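Local coordinates for oligopeptide ABC transporter, periplasmic oligopeptide-binding protein, putative (PDB 5IPW) that probably binds oligopeptides in the periplasm and hands them to an ABC transporter for uptake across the inner membrane, at residues 72-75 against 76-79; 285-288 against 289-293; 298-301 against 302-306. All coordinates share one frame; numbering follows the deposited sequence.

Contact 1: residues 72-75 against 76-79; sequences DRWG and ISKL
S77 N donates to R73 O at 3.2 Å with an N-H...O angle of 169°, and K78 N donates to W74 O at 3.0 Å, two successive i to i+4 bonds of alpha-helix 73-80. The same R73 O also receives a weak bond from I76 N, so one carbonyl serves two amides. The W74 CG is anti to the carbonyl carbon (chi1 -59°), which brings CE3 within 3.7 Å of S77 CB, an oblique meeting of the six-membered ring with the serine methylene. R73 CD sits 4.1 Å above one face of that indole, offset toward the rim, while the guanidinium runs on to a salt bridge with D229. One turn further, the K78 side chain runs past the W74 carbonyl, CG 3.2 Å from W74 O, and continues extended to a salt bridge with D616. L79 CG approaches G75 O at 3.5 Å; I76 packs on W67 and L79 on W63, and both touch H279. The chemistry is therefore divided: amides and apolar contacts build the helix turn, whereas the polar ends of R73, K78 and D72, the last by a salt bridge with R302 and a hydrogen bond with H303, join it to other parts of the chain.

Contact 2: residues 285-288 against 289-293; sequences DEVI and LLKAI
L289 N bonds to D285 O and A292 N to I288 O, each at 3.0 Å, the outer members of four consecutive i to i+4 bonds that make 285-293 a regular alpha-helix. Between them, L290 N reaches E286 O at 3.2 Å, with an N-H...O angle of 159°, and K291 N reaches V287 O. The first turn has further polar support: N284 OD1 accepts a hydrogen bond from V287 N and a weak one from E286 N, and the D285 carboxylate forms a salt bridge with K68.

Moving outward, I288 turns into the protein against V66, V282 and I304, and on this buried side A292 CB comes 3.4 Å from I288 O. L289 points to a different neighbour, N313 and L317 of helix 311-324, so the helix packs against both helix 311-324, which I293 also touches, and strand 62-67. L290 CG leans 3.4 Å from E286 O on a more exposed side. V287 and K291, one turn apart, lie side by side and point the same way. The lysine chain bends at chi3 (100°) and chi4, and its amino group has long, weak ion pairs with E296 and E280. V287 CG1, anti to its own amide nitrogen at -179°, meets K291 CD at 3.9 Å.

Contact 3: residues 298-301 against 302-306; sequences DMQW and RHIGG
W301 and G305 are joined by a local turn contact, in which the chain leaves edge strand 299-300 and winds into the short helix 304-307. The evidence is one backbone bond: G305 N donates to W301 O at 2.7 Å, an N-H...O angle of 154°, with the donor in the carbonyl plane. With CG anti to the amide nitrogen (chi1 168°), the W301 indole is turned back alongside the following peptide, and its NE1 comes 4.0 Å from G305 CA, an approach oblique to the ring. NE1 donates to S597 OG, which is also hydrogen-bonded to G305 O. An alanine here would take away the indole along with its bond to S597 and its ring contact with W331, and is likely to leave a gap beside G305. Within the family 5 solute-binding (periplasmic binding protein) fold, this connection stays tied to a sheet: Q300 pairs through its backbone with I600 of strand 599-602, and I304, in helix 304-307, brings CG1 to 3.5 Å from Q300 O. The amide of Q300, with OE1 accepting from V66 N, extends past the turn so that NE2 stands 4.0 Å from H303 CD2, amide and ring planes 61° apart. On that imidazole, R302 CG rests 3.9 Å above the plane, over its centre, while R302 NE and H303 NE2 both reach the carboxylate of D72.

Following the chain, contact 1 comes first, then contact 2 and contact 3; each lies within one continuous stretch, so none closes a long loop and none nests or crosses. Strands 62-67 and 276-281, parallel neighbours in one mixed sheet, lead into helices 73-80 and 285-293. Contact 3, at the outermost strand of the sheet holding 599-602, joins that sheet to these two helices. Contacts 1 and 2 do not touch, their nearest atoms being about 6 Å apart; contact 3 meets both. D72 of contact 1 bonds to contact 3, OD2 to H303 NE2 at 2.7 Å and OD1 to R302 NE at 2.8 Å. Toward contact 2 it packs instead, with I288 CG2 3.6 Å from I304 CD1.

Contact 1: residues 72-75 against 76-79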
loop_
_atom_site.group_PDB
_atom_site.type_symbol
_atom_site.label_atom_id
_atom_site.label_comp_id
_atom_site.label_asym_id
_atom_site.label_seq_id
_atom_site.Cartn_x
_atom_site.Cartn_y
_atom_site.Cartn_z
ATOM N N ASP A 72 2.598 17.976 4.738
ATOM C CA ASP A 72 3.041 16.932 3.818
ATOM C C ASP A 72 3.995 15.941 4.505
ATOM O O ASP A 72 4.949 15.468 3.905
ATOM C CB ASP A 72 3.741 17.617 2.633
ATOM C CG ASP A 72 3.522 16.911 1.319
ATOM O OD1 ASP A 72 2.881 15.834 1.278
ATOM O OD2 ASP A 72 4.001 17.467 0.311
ATOM N N ARG A 73 3.699 15.626 5.764
ATOM C CA ARG A 73 4.558 14.817 6.636
ATOM C C ARG A 73 4.933 13.468 6.016
ATOM O O ARG A 73 6.110 13.108 5.965
ATOM C CB ARG A 73 3.834 14.607 7.978
ATOM C CG ARG A 73 4.483 13.640 8.958
ATOM C CD ARG A 73 3.666 13.538 10.240
ATOM N NE ARG A 73 3.729 14.771 11.020
ATOM C CZ ARG A 73 4.685 15.079 11.897
ATOM N NH1 ARG A 73 5.689 14.246 12.144
ATOM N NH2 ARG A 73 4.639 16.235 12.545
ATOM N N TRP A 74 3.931 12.749 5.526
ATOM C CA TRP A 74 4.103 11.346 5.132
ATOM C C TRP A 74 4.889 11.135 3.848
ATOM O O TRP A 74 5.338 10.026 3.575
ATOM C CB TRP A 74 2.753 10.652 5.040
ATOM C CG TRP A 74 2.053 10.714 6.334
ATOM C CD1 TRP A 74 0.966 11.469 6.634
ATOM C CD2 TRP A 74 2.428 10.045 7.543
ATOM N NE1 TRP A 74 0.617 11.293 7.949
ATOM C CE2 TRP A 74 1.499 10.424 8.531
ATOM C CE3 TRP A 74 3.448 9.146 7.881
ATOM C CZ2 TRP A 74 1.556 9.937 9.837
ATOM C CZ3 TRP A 74 3.506 8.665 9.180
ATOM C CH2 TRP A 74 2.565 9.060 10.143
ATOM N N GLY A 75 5.052 12.191 3.066
ATOM C CA GLY A 75 5.938 12.147 1.920
ATOM C C GLY A 75 7.383 12.011 2.344
ATOM O O GLY A 75 8.162 11.318 1.696
ATOM N N ILE A 76 7.742 12.687 3.429
ATOM C CA ILE A 76 9.082 12.582 3.984
ATOM C C ILE A 76 9.223 11.209 4.622
ATOM O O ILE A 76 10.184 10.509 4.365
ATOM C CB ILE A 76 9.358 13.648 5.059
ATOM C CG1 ILE A 76 9.138 15.068 4.515
ATOM C CG2 ILE A 76 10.768 13.503 5.612
ATOM C CD1 ILE A 76 10.033 15.464 3.363
ATOM N N SER A 77 8.251 10.828 5.445
ATOM C CA SER A 77 8.275 9.520 6.098
ATOM C C SER A 77 8.545 8.382 5.115
ATOM O O SER A 77 9.354 7.508 5.394
ATOM C CB SER A 77 6.965 9.232 6.826
ATOM O OG SER A 77 7.009 7.934 7.400
ATOM N N LYS A 78 7.883 8.418 3.963
ATOM C CA LYS A 78 8.015 7.362 2.967
ATOM C C LYS A 78 9.340 7.378 2.195
ATOM O O LYS A 78 9.633 6.433 1.470
ATOM C CB LYS A 78 6.832 7.400 2.012
ATOM C CG LYS A 78 5.553 6.943 2.683
ATOM C CD LYS A 78 4.331 7.224 1.832
ATOM C CE LYS A 78 3.089 6.589 2.432
ATOM N NZ LYS A 78 1.839 7.084 1.790
ATOM N N LEU A 79 10.133 8.437 2.345
ATOM C CA LEU A 79 11.527 8.428 1.887
ATOM C C LEU A 79 12.447 7.798 2.915
ATOM O O LEU A 79 13.470 7.218 2.568
ATOM C CB LEU A 79 12.035 9.849 1.635
ATOM C CG LEU A 79 11.381 10.628 0.503
ATOM C CD1 LEU A 79 12.129 11.937 0.300
ATOM C CD2 LEU A 79 11.362 9.815 -0.780
#

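Contact 2: residues 285-288 against 289-293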
loop_
_atom_site.group_PDB
_atom_site.type_symbol
_atom_site.label_atom_id
_atom_site.label_comp_id
_atom_site.label_asym_id
_atom_site.label_seq_id
_atom_site.Cartn_x
_atom_site.Cartn_y
_atom_site.Cartn_z
ATOM N N ASP A 285 -0.163 22.825 -6.315
ATOM C CA ASP A 285 0.163 21.885 -7.393
ATOM C C ASP A 285 0.844 22.526 -8.594
ATOM O O ASP A 285 1.689 21.894 -9.234
ATOM C CB ASP A 285 -1.099 21.186 -7.901
ATOM C CG ASP A 285 -1.607 20.122 -6.950
ATOM O OD1 ASP A 285 -0.842 19.685 -6.056
ATOM O OD2 ASP A 285 -2.778 19.717 -7.112
ATOM N N GLU A 286 0.467 23.767 -8.904
ATOM C CA GLU A 286 0.930 24.433 -10.117
ATOM C C GLU A 286 2.394 24.849 -10.031
ATOM O O GLU A 286 3.109 24.782 -11.021
ATOM C CB GLU A 286 0.035 25.637 -10.469
ATOM C CG GLU A 286 -1.347 25.252 -10.998
ATOM C CD GLU A 286 -2.304 24.763 -9.923
ATOM O OE1 GLU A 286 -2.214 25.235 -8.766
ATOM O OE2 GLU A 286 -3.158 23.907 -10.240
ATOM N N VAL A 287 2.848 25.262 -8.858
ATOM C CA VAL A 287 4.284 25.489 -8.651
ATOM C C VAL A 287 5.060 24.160 -8.788
ATOM O O VAL A 287 6.193 24.136 -9.268
ATOM C CB VAL A 287 4.577 26.121 -7.273
ATOM C CG1 VAL A 287 6.071 26.370 -7.090
ATOM C CG2 VAL A 287 3.817 27.429 -7.113
ATOM N N ILE A 288 4.440 23.058 -8.376
ATOM C CA ILE A 288 5.062 21.738 -8.478
ATOM C C ILE A 288 5.288 21.357 -9.941
ATOM O O ILE A 288 6.359 20.875 -10.318
ATOM C CB ILE A 288 4.213 20.652 -7.772
ATOM C CG1 ILE A 288 4.210 20.889 -6.256
ATOM C CG2 ILE A 288 4.744 19.256 -8.076
ATOM C CD1 ILE A 288 3.176 20.081 -5.497
ATOM N N LEU A 289 4.272 21.582 -10.761
ATOM C CA LEU A 289 4.333 21.173 -12.150
ATOM C C LEU A 289 5.344 22.003 -12.937
ATOM O O LEU A 289 6.066 21.473 -13.774
ATOM C CB LEU A 289 2.947 21.256 -12.776
ATOM C CG LEU A 289 2.736 20.571 -14.126
ATOM C CD1 LEU A 289 3.514 19.270 -14.272
ATOM C CD2 LEU A 289 1.249 20.320 -14.329
ATOM N N LEU A 290 5.420 23.294 -12.650
ATOM C CA LEU A 290 6.355 24.160 -13.358
ATOM C C LEU A 290 7.806 23.838 -13.037
ATOM O O LEU A 290 8.672 23.963 -13.896
ATOM C CB LEU A 290 6.075 25.631 -13.050
ATOM C CG LEU A 290 4.788 26.189 -13.662
ATOM C CD1 LEU A 290 4.570 27.608 -13.169
ATOM C CD2 LEU A 290 4.828 26.155 -15.183
ATOM N N LYS A 291 8.068 23.440 -11.796
ATOM C CA LYS A 291 9.425 23.119 -11.373
ATOM C C LYS A 291 9.839 21.749 -11.898
ATOM O O LYS A 291 10.988 21.552 -12.296
ATOM C CB LYS A 291 9.529 23.180 -9.854
ATOM C CG LYS A 291 9.268 24.571 -9.300
ATOM C CD LYS A 291 9.473 24.639 -7.796
ATOM C CE LYS A 291 10.824 25.236 -7.436
ATOM N NZ LYS A 291 10.773 26.727 -7.429
ATOM N N ALA A 292 8.895 20.816 -11.902
ATOM C CA ALA A 292 9.089 19.513 -12.523
ATOM C C ALA A 292 9.483 19.666 -13.983
ATOM O O ALA A 292 10.520 19.176 -14.424
ATOM C CB ALA A 292 7.810 18.702 -12.425
ATOM N N ILE A 293 8.634 20.376 -14.711
ATOM C CA ILE A 293 8.788 20.619 -16.141
ATOM C C ILE A 293 10.067 21.376 -16.492
ATOM O O ILE A 293 10.616 21.206 -17.585
ATOM C CB ILE A 293 7.550 21.384 -16.643
ATOM C CG1 ILE A 293 6.434 20.389 -16.923
ATOM C CG2 ILE A 293 7.837 22.194 -17.887
ATOM C CD1 ILE A 293 5.084 21.049 -17.083
#

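Contact 3: residues 298-301 against 302-306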
loop_
_atom_site.group_PDB
_atom_site.type_symbol
_atom_site.label_atom_id
_atom_site.label_comp_id
_atom_site.label_asym_id
_atom_site.label_seq_id
_atom_site.Cartn_x
_atom_site.Cartn_y
_atom_site.Cartn_z
ATOM N N ASP A 298 14.869 16.747 -8.951
ATOM C CA ASP A 298 15.819 15.686 -9.279
ATOM C C ASP A 298 15.155 14.321 -9.384
ATOM O O ASP A 298 15.490 13.529 -10.265
ATOM C CB ASP A 298 16.938 15.660 -8.254
ATOM C CG ASP A 298 17.909 16.802 -8.435
ATOM O OD1 ASP A 298 18.280 17.072 -9.601
ATOM O OD2 ASP A 298 18.318 17.413 -7.418
ATOM N N MET A 299 14.214 14.052 -8.487
ATOM C CA MET A 299 13.341 12.891 -8.608
ATOM C C MET A 299 12.180 13.024 -7.637
ATOM O O MET A 299 12.372 13.349 -6.460
ATOM C CB MET A 299 14.125 11.574 -8.388
ATOM C CG MET A 299 13.591 10.628 -7.309
ATOM S SD MET A 299 12.092 9.747 -7.702
ATOM C CE MET A 299 11.402 9.591 -6.089
ATOM N N GLN A 300 10.977 12.764 -8.126
ATOM C CA GLN A 300 9.804 12.810 -7.275
ATOM C C GLN A 300 8.647 12.114 -7.941
ATOM O O GLN A 300 8.515 12.109 -9.161
ATOM C CB GLN A 300 9.415 14.255 -6.943
ATOM C CG GLN A 300 8.349 14.366 -5.864
ATOM C CD GLN A 300 8.252 15.758 -5.245
ATOM O OE1 GLN A 300 9.230 16.500 -5.181
ATOM N NE2 GLN A 300 7.062 16.106 -4.772
ATOM N N TRP A 301 7.823 11.501 -7.110
ATOM C CA TRP A 301 6.586 10.886 -7.544
ATOM C C TRP A 301 5.400 11.519 -6.832
ATOM O O TRP A 301 4.318 11.648 -7.410
ATOM C CB TRP A 301 6.621 9.390 -7.233
ATOM C CG TRP A 301 5.301 8.706 -7.386
ATOM C CD1 TRP A 301 4.719 8.308 -8.546
ATOM C CD2 TRP A 301 4.406 8.336 -6.338
ATOM N NE1 TRP A 301 3.508 7.709 -8.289
ATOM C CE2 TRP A 301 3.289 7.717 -6.941
ATOM C CE3 TRP A 301 4.440 8.462 -4.941
ATOM C CZ2 TRP A 301 2.210 7.227 -6.202
ATOM C CZ3 TRP A 301 3.367 7.970 -4.200
ATOM C CH2 TRP A 301 2.265 7.361 -4.834
ATOM N N ARG A 302 5.611 11.927 -5.583
ATOM C CA ARG A 302 4.512 12.166 -4.671
ATOM C C ARG A 302 3.373 12.982 -5.291
ATOM O O ARG A 302 2.254 12.472 -5.456
ATOM C CB ARG A 302 5.006 12.820 -3.388
ATOM C CG ARG A 302 3.920 12.917 -2.337
ATOM C CD ARG A 302 4.506 13.181 -0.968
ATOM N NE ARG A 302 3.473 13.435 0.035
ATOM C CZ ARG A 302 2.664 12.513 0.551
ATOM N NH1 ARG A 302 2.732 11.253 0.159
ATOM N NH2 ARG A 302 1.768 12.854 1.468
ATOM N N HIS A 303 3.630 14.233 -5.640
ATOM C CA HIS A 303 2.534 15.047 -6.175
ATOM C C HIS A 303 2.451 14.980 -7.683
ATOM O O HIS A 303 1.388 15.191 -8.251
ATOM C CB HIS A 303 2.638 16.460 -5.656
ATOM C CG HIS A 303 2.560 16.518 -4.168
ATOM N ND1 HIS A 303 1.492 16.000 -3.469
ATOM C CD2 HIS A 303 3.436 16.968 -3.241
ATOM C CE1 HIS A 303 1.696 16.163 -2.175
ATOM N NE2 HIS A 303 2.871 16.744 -2.011
ATOM N N ILE A 304 3.575 14.636 -8.305
ATOM C CA ILE A 304 3.670 14.378 -9.741
ATOM C C ILE A 304 2.689 13.278 -10.185
ATOM O O ILE A 304 2.023 13.416 -11.212
ATOM C CB ILE A 304 5.104 13.926 -10.138
ATOM C CG1 ILE A 304 6.201 14.766 -9.466
ATOM C CG2 ILE A 304 5.284 13.964 -11.648
ATOM C CD1 ILE A 304 6.025 16.260 -9.581
ATOM N N GLY A 305 2.614 12.200 -9.400
ATOM C CA GLY A 305 1.844 10.993 -9.746
ATOM C C GLY A 305 0.323 11.050 -9.610
ATOM O O GLY A 305 -0.374 10.148 -10.087
ATOM N N GLY A 306 -0.198 12.078 -8.941
ATOM C CA GLY A 306 -1.647 12.354 -8.926
ATOM C C GLY A 306 -2.053 13.273 -10.069
ATOM O O GLY A 306 -3.128 13.126 -10.650
#